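Local coordinates for glycosyl hydrolase, family 31/fibronectin type III domain protein (Clostridium perfringens, PDB 4LKS) that binds galactose through a family 32 carbohydrate-binding module, a calcium-containing beta-sandwich that probably brings its parent family 31 glycoside hydrolase to galactose-bearing glycans, at residues 40-43 and 44-47; 51-54 and 55-58; 69-72 and 73-76. All blocks are in the same frame, centred on the assembly; numbering follows the deposited sequence.

Contact 1: residues 40-43 and 44-47; sequences KENA and VDGD. With CA (calcium ion), chain C.
Asn42 and Asp45 meet twice, at the calcium ion through Asn42 O and Asp45 OD1, and beside it through a water between their side chains. Asn42 O and Asp45 OD1 lie 3.1 Å apart, a close approach of two acceptors that the shared metal makes tolerable: calcium is 2.3 Å from Asn42 O and 2.5 Å from Asp45 OD1. The carboxylate reaches it because chi1 of Asp45 (63°) sets CG between the backbone N and the carbonyl carbon, turning the group back over the preceding turn. OD1 carries a second load, accepting Asp47 N at 3.1 Å from above the carboxylate plane. This Asx turn brings Asp47 O round to the metal, while Gly46 passes the bend with positive phi. The whole is a calcium loop of the F5/8 type C fold, in the connection between strands 26-31 and 52-53; Thr50 and Ala160 complete the site seen here. The other carboxylate oxygen is tied back to Asn42 by the water, which donates to Asp45 OD2 and to Asn42 OD1 at 2.7 Å each. Amide and carboxylate planes differ by only 21°, and Asn42 ND2 is held separately by Ile51 O. On the chain leading in, Val44 N donates to Glu41 O at 3.1 Å, nearly straight at 165° but from above the carbonyl plane. Val44 puts CG2 near that same oxygen and packs on Leu26 and Ala28. At the outer end, Lys40 NZ forms a salt bridge with Glu41 OE2, 2.9 Å long, on the syn side of the carboxylate.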
loop_
_atom_site.group_PDB
_atom_site.type_symbol
_atom_site.label_atom_id
_atom_site.label_comp_id
_atom_site.label_asym_id
_atom_site.label_seq_id
_atom_site.Cartn_x
_atom_site.Cartn_y
_atom_site.Cartn_z
ATOM N N LYS A 40 0.385 -7.685 8.518
ATOM C CA LYS A 40 0.095 -6.313 8.125
ATOM C C LYS A 40 1.188 -5.320 8.551
ATOM O O LYS A 40 1.496 -4.371 7.814
ATOM C CB LYS A 40 -1.283 -5.892 8.657
ATOM C CG LYS A 40 -1.419 -5.865 10.169
ATOM C CD LYS A 40 -2.894 -5.722 10.565
ATOM C CE LYS A 40 -3.055 -5.397 12.039
ATOM N NZ LYS A 40 -2.632 -6.524 12.933
ATOM N N GLU A 41 1.807 -5.550 9.706
ATOM C CA GLU A 41 2.811 -4.615 10.222
ATOM C C GLU A 41 4.022 -4.531 9.288
ATOM O O GLU A 41 4.718 -3.491 9.215
ATOM C CB GLU A 41 3.252 -5.047 11.630
ATOM C CG GLU A 41 2.174 -4.924 12.722
ATOM C CD GLU A 41 1.150 -6.065 12.751
ATOM O OE1 GLU A 41 1.351 -7.115 12.097
ATOM O OE2 GLU A 41 0.128 -5.908 13.460
ATOM N N ASN A 42 4.249 -5.612 8.543
ATOM C CA ASN A 42 5.359 -5.670 7.602
ATOM C C ASN A 42 5.222 -4.650 6.482
ATOM O O ASN A 42 6.197 -4.362 5.772
ATOM C CB ASN A 42 5.467 -7.071 6.992
ATOM C CG ASN A 42 5.917 -8.123 7.990
ATOM O OD1 ASN A 42 6.177 -7.830 9.162
ATOM N ND2 ASN A 42 6.008 -9.362 7.522
ATOM N N ALA A 43 4.021 -4.103 6.294
ATOM C CA ALA A 43 3.844 -3.147 5.211
ATOM C C ALA A 43 4.407 -1.788 5.572
ATOM O O ALA A 43 4.607 -0.951 4.681
ATOM C CB ALA A 43 2.370 -3.009 4.852
ATOM N N VAL A 44 4.636 -1.533 6.861
ATOM C CA VAL A 44 5.062 -0.175 7.222
ATOM C C VAL A 44 6.207 -0.198 8.214
ATOM O O VAL A 44 6.322 0.676 9.077
ATOM C CB VAL A 44 3.900 0.702 7.743
ATOM C CG1 VAL A 44 2.976 1.119 6.595
ATOM C CG2 VAL A 44 3.121 -0.019 8.832
ATOM N N ASP A 45 7.076 -1.195 8.072
ATOM C CA ASP A 45 8.203 -1.343 8.996
ATOM C C ASP A 45 9.527 -0.795 8.452
ATOM O O ASP A 45 10.596 -1.006 9.054
ATOM C CB ASP A 45 8.364 -2.807 9.427
ATOM C CG ASP A 45 8.684 -3.734 8.270
ATOM O OD1 ASP A 45 8.737 -3.284 7.102
ATOM O OD2 ASP A 45 8.893 -4.940 8.547
ATOM N N GLY A 46 9.468 -0.089 7.326
ATOM C CA GLY A 46 10.670 0.474 6.723
ATOM C C GLY A 46 11.631 -0.557 6.144
ATOM O O GLY A 46 12.778 -0.222 5.803
ATOM N N ASP A 47 11.167 -1.796 6.013
ATOM C CA ASP A 47 12.011 -2.917 5.595
ATOM C C ASP A 47 11.555 -3.475 4.251
ATOM O O ASP A 47 10.419 -3.980 4.118
ATOM C CB ASP A 47 11.951 -3.996 6.673
ATOM C CG ASP A 47 13.008 -5.051 6.526
ATOM O OD1 ASP A 47 13.640 -5.175 5.450
ATOM O OD2 ASP A 47 13.200 -5.768 7.524
HETATM CA CA CA C . 8.279 -4.323 4.860
HETATM O O HOH W 1 7.495 -6.005 10.622
#

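Contact 2: residues 51-54 and 55-58; sequences IWHS and AYQA. With GAL (beta-D-galactopyranose), chain D.
His53 and Tyr56 set their rings in an offset edge-to-face pair, the edge of Tyr56 toward the face of His53, with planes at 72° and centroids 5.4 Å apart. This is the tight part of the contact, and both rings are committed to the sugar. The imidazole is fixed at one end by its ND1, which donates to Ser54 O at 2.7 Å, in the carbonyl plane and in the plane of the ring. NE2 at the far side of the ring is hydrogen-bonded to GAL O4 at 2.7 Å. Tyr56, its CG held between backbone N and carbonyl carbon (chi1 55°), lays one face beneath the sugar: GAL C5 stands 3.6 Å above the ring plane over its centre, the CH-pi platform familiar from galactose-binding modules. Asp36 takes the Tyr56 hydroxyl, and Arg84 and Asn89 grip the sugar elsewhere. Ala157 N and a water (2.8 Å) hold Ser54 OG. The other side of the chain is looser: Ala55, partly exposed, meets that water, and exposed Gln57 and Ala58 follow. Strand 52-53 is an outermost strand of the four-stranded sheet, beside strand 158-166, with Trp52 packed on Val64 and Ile66 of strand 64-70.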
loop_
_atom_site.group_PDB
_atom_site.type_symbol
_atom_site.label_atom_id
_atom_site.label_comp_id
_atom_site.label_asym_id
_atom_site.label_seq_id
_atom_site.Cartn_x
_atom_site.Cartn_y
_atom_site.Cartn_z
ATOM N N ILE A 51 7.035 -8.389 3.940
ATOM C CA ILE A 51 5.816 -8.005 3.241
ATOM C C ILE A 51 4.567 -8.318 4.027
ATOM O O ILE A 51 4.543 -9.250 4.835
ATOM C CB ILE A 51 5.673 -8.701 1.871
ATOM C CG1 ILE A 51 5.530 -10.217 2.037
ATOM C CG2 ILE A 51 6.845 -8.353 0.956
ATOM C CD1 ILE A 51 5.230 -10.940 0.737
ATOM N N TRP A 52 3.533 -7.517 3.804
ATOM C CA TRP A 52 2.173 -7.960 4.089
ATOM C C TRP A 52 1.697 -8.721 2.860
ATOM O O TRP A 52 1.957 -8.293 1.733
ATOM C CB TRP A 52 1.250 -6.765 4.348
ATOM C CG TRP A 52 -0.205 -7.144 4.265
ATOM C CD1 TRP A 52 -0.853 -8.067 5.032
ATOM C CD2 TRP A 52 -1.185 -6.617 3.358
ATOM N NE1 TRP A 52 -2.172 -8.154 4.661
ATOM C CE2 TRP A 52 -2.406 -7.271 3.641
ATOM C CE3 TRP A 52 -1.152 -5.654 2.341
ATOM C CZ2 TRP A 52 -3.588 -6.995 2.938
ATOM C CZ3 TRP A 52 -2.336 -5.374 1.644
ATOM C CH2 TRP A 52 -3.531 -6.045 1.949
ATOM N N HIS A 53 1.013 -9.845 3.072
ATOM C CA HIS A 53 0.428 -10.618 1.982
ATOM C C HIS A 53 -0.939 -11.085 2.449
ATOM O O HIS A 53 -1.077 -11.591 3.563
ATOM C CB HIS A 53 1.322 -11.828 1.666
ATOM C CG HIS A 53 1.053 -12.482 0.344
ATOM N ND1 HIS A 53 -0.150 -13.075 0.023
ATOM C CD2 HIS A 53 1.866 -12.689 -0.725
ATOM C CE1 HIS A 53 -0.078 -13.595 -1.192
ATOM N NE2 HIS A 53 1.139 -13.379 -1.661
ATOM N N SER A 54 -1.957 -10.883 1.618
ATOM C CA SER A 54 -3.304 -11.298 1.979
ATOM C C SER A 54 -3.441 -12.811 1.775
ATOM O O SER A 54 -2.572 -13.452 1.166
ATOM C CB SER A 54 -4.360 -10.502 1.180
ATOM O OG SER A 54 -4.322 -10.772 -0.211
ATOM N N ALA A 55 -4.524 -13.377 2.292
ATOM C CA ALA A 55 -4.733 -14.827 2.218
ATOM C C ALA A 55 -4.883 -15.296 0.774
ATOM O O ALA A 55 -5.380 -14.562 -0.081
ATOM C CB ALA A 55 -5.936 -15.234 3.057
ATOM N N TYR A 56 -4.448 -16.526 0.493
ATOM C CA TYR A 56 -4.420 -17.007 -0.886
ATOM C C TYR A 56 -4.964 -18.421 -1.050
ATOM O O TYR A 56 -4.574 -19.146 -1.969
ATOM C CB TYR A 56 -3.017 -16.892 -1.494
ATOM C CG TYR A 56 -1.901 -17.568 -0.726
ATOM C CD1 TYR A 56 -1.595 -18.907 -0.934
ATOM C CD2 TYR A 56 -1.127 -16.853 0.173
ATOM C CE1 TYR A 56 -0.560 -19.518 -0.251
ATOM C CE2 TYR A 56 -0.097 -17.448 0.859
ATOM C CZ TYR A 56 0.182 -18.781 0.651
ATOM O OH TYR A 56 1.220 -19.361 1.344
ATOM N N GLN A 57 -5.878 -18.795 -0.166
ATOM C CA GLN A 57 -6.610 -20.042 -0.342
ATOM C C GLN A 57 -7.585 -19.910 -1.506
ATOM O O GLN A 57 -7.888 -18.802 -1.938
ATOM C CB GLN A 57 -7.319 -20.437 0.949
ATOM C CG GLN A 57 -6.342 -20.745 2.072
ATOM C CD GLN A 57 -5.174 -21.595 1.600
ATOM O OE1 GLN A 57 -5.361 -22.661 1.009
ATOM N NE2 GLN A 57 -3.958 -21.117 1.843
ATOM N N ALA A 58 -8.066 -21.042 -2.015
ATOM C CA ALA A 58 -8.873 -21.059 -3.232
ATOM C C ALA A 58 -10.063 -20.100 -3.192
ATOM O O ALA A 58 -10.419 -19.499 -4.207
ATOM C CB ALA A 58 -9.336 -22.477 -3.531
HETATM C C1 GAL D . 3.869 -18.601 -3.019
HETATM C C2 GAL D . 4.410 -17.384 -2.245
HETATM C C3 GAL D . 3.384 -16.891 -1.236
HETATM C C4 GAL D . 2.069 -16.569 -1.967
HETATM C C5 GAL D . 1.600 -17.810 -2.699
HETATM C C6 GAL D . 0.355 -17.583 -3.558
HETATM O O1 GAL D . 4.757 -18.986 -4.033
HETATM O O2 GAL D . 5.609 -17.682 -1.522
HETATM O O3 GAL D . 3.840 -15.698 -0.603
HETATM O O4 GAL D . 2.287 -15.532 -2.921
HETATM O O5 GAL D . 2.615 -18.277 -3.621
HETATM O O6 GAL D . -0.081 -18.791 -4.171
HETATM O O HOH W 2 -6.501 -12.302 -0.909
#

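Contact 3: residues 69-72 and 73-76; sequences KLDK and AYDL
Asp71 OD1 accepts the hydroxyl hydrogen of Tyr74 OH at 2.6 Å, the shortest sound polar bond of this corner. The carboxylate offers its syn lone pair and lies at the edge of the phenol, close to the ring plane, its own plane turned 46° from the ring. It gets there because CG of Asp71 sits between the backbone N and the carbonyl carbon (chi1 69°), which swings the acid toward the tyrosine. Lys72 crosses the same ring at about a right angle and brings CE to 3.5 Å from Tyr74 OH. Its ammonium goes on to a water, which accepts from Lys72 NZ at 3.1 Å and donates to Ala73 O. Leu70 approaches the ring obliquely, with CD2 3.7 Å from Tyr74 CD1, and the same methyl meets Leu76 CD2. Residues 71 and 72 turn the chain from strand 64-70 of one sheet into strand 73-82 of the other, so the contact spans an edge of the beta-sandwich; Phe164 packs on both leucines. Lys72 O, 3.1 Å from Tyr74 CD1, is buried without a polar partner. As an exposed acid with a phenol donating to it, Asp71 is probably ionised, and its short bond would restrain the rotation of the tyrosine hydroxyl.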
loop_
_atom_site.group_PDB
_atom_site.type_symbol
_atom_site.label_atom_id
_atom_site.label_comp_id
_atom_site.label_asym_id
_atom_site.label_seq_id
_atom_site.Cartn_x
_atom_site.Cartn_y
_atom_site.Cartn_z
ATOM N N LYS A 69 -2.426 3.557 10.530
ATOM C CA LYS A 69 -2.657 4.645 11.467
ATOM C C LYS A 69 -1.357 5.409 11.657
ATOM O O LYS A 69 -0.310 4.796 11.855
ATOM C CB LYS A 69 -3.103 4.072 12.818
ATOM C CG LYS A 69 -3.288 5.116 13.905
ATOM C CD LYS A 69 -3.565 4.448 15.245
ATOM C CE LYS A 69 -3.653 5.475 16.347
ATOM N NZ LYS A 69 -4.042 4.839 17.644
ATOM N N LEU A 70 -1.423 6.738 11.600
ATOM C CA LEU A 70 -0.250 7.591 11.817
ATOM C C LEU A 70 -0.274 8.076 13.268
ATOM O O LEU A 70 -1.322 8.034 13.923
ATOM C CB LEU A 70 -0.241 8.760 10.818
ATOM C CG LEU A 70 -0.108 8.277 9.363
ATOM C CD1 LEU A 70 -1.459 8.172 8.698
ATOM C CD2 LEU A 70 0.811 9.190 8.556
ATOM N N ASP A 71 0.871 8.514 13.779
ATOM C CA ASP A 71 0.947 8.832 15.210
ATOM C C ASP A 71 0.114 10.062 15.585
ATOM O O ASP A 71 -0.286 10.226 16.743
ATOM C CB ASP A 71 2.398 8.996 15.661
ATOM C CG ASP A 71 3.045 10.235 15.096
ATOM O OD1 ASP A 71 3.078 10.382 13.856
ATOM O OD2 ASP A 71 3.519 11.070 15.891
ATOM N N LYS A 72 -0.146 10.917 14.598
ATOM C CA LYS A 72 -1.029 12.064 14.735
ATOM C C LYS A 72 -1.571 12.315 13.338
ATOM O O LYS A 72 -1.184 11.622 12.397
ATOM C CB LYS A 72 -0.254 13.288 15.240
ATOM C CG LYS A 72 0.939 13.668 14.376
ATOM C CD LYS A 72 1.618 14.946 14.875
ATOM C CE LYS A 72 2.946 15.158 14.167
ATOM N NZ LYS A 72 3.239 16.600 13.947
ATOM N N ALA A 73 -2.472 13.279 13.194
ATOM C CA ALA A 73 -2.932 13.671 11.866
ATOM C C ALA A 73 -1.827 14.406 11.119
ATOM O O ALA A 73 -1.112 15.236 11.698
ATOM C CB ALA A 73 -4.179 14.544 11.957
ATOM N N TYR A 74 -1.698 14.099 9.831
ATOM C CA TYR A 74 -0.768 14.795 8.950
ATOM C C TYR A 74 -1.492 15.296 7.716
ATOM O O TYR A 74 -2.439 14.661 7.233
ATOM C CB TYR A 74 0.345 13.857 8.469
ATOM C CG TYR A 74 1.333 13.445 9.531
ATOM C CD1 TYR A 74 1.076 12.362 10.357
ATOM C CD2 TYR A 74 2.530 14.139 9.695
ATOM C CE1 TYR A 74 1.984 11.975 11.328
ATOM C CE2 TYR A 74 3.444 13.765 10.658
ATOM C CZ TYR A 74 3.165 12.683 11.471
ATOM O OH TYR A 74 4.078 12.303 12.435
ATOM N N ASP A 75 -1.017 16.405 7.165
ATOM C CA ASP A 75 -1.449 16.842 5.847
ATOM C C ASP A 75 -0.685 15.999 4.834
ATOM O O ASP A 75 0.504 16.242 4.590
ATOM C CB ASP A 75 -1.137 18.324 5.628
ATOM C CG ASP A 75 -1.918 19.242 6.561
ATOM O OD1 ASP A 75 -2.917 18.799 7.164
ATOM O OD2 ASP A 75 -1.542 20.430 6.662
ATOM N N LEU A 76 -1.354 14.980 4.295
ATOM C CA LEU A 76 -0.707 14.020 3.392
ATOM C C LEU A 76 -0.926 14.372 1.935
ATOM O O LEU A 76 -2.021 14.794 1.562
ATOM C CB LEU A 76 -1.280 12.616 3.605
ATOM C CG LEU A 76 -1.077 11.932 4.957
ATOM C CD1 LEU A 76 -1.782 10.584 4.972
ATOM C CD2 LEU A 76 0.401 11.737 5.244
HETATM O O HOH W 3 1.133 16.940 11.724
#

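In the fold
Contacts 1 and 2 touch, their centres 15 Å apart, and link the calcium site to the sugar pocket: besides the Asn42 amide bond, Lys40 CA packs 3.7 Å from Trp52 CD1 and Ala43 CB 4.0 Å from Trp52 CB. The metal itself stays about 11 Å from the His53 side chain, so the calcium ion is remote from the sugar-binding histidine. Contact 3 lies apart. Its centre is 27 Å from that of contact 2, on the opposite side of the domain centre, and its nearest atoms are about 7 Å from contact 1. Ligand recognition and the sheet-to-sheet corner thus occupy opposite sides of one sandwich.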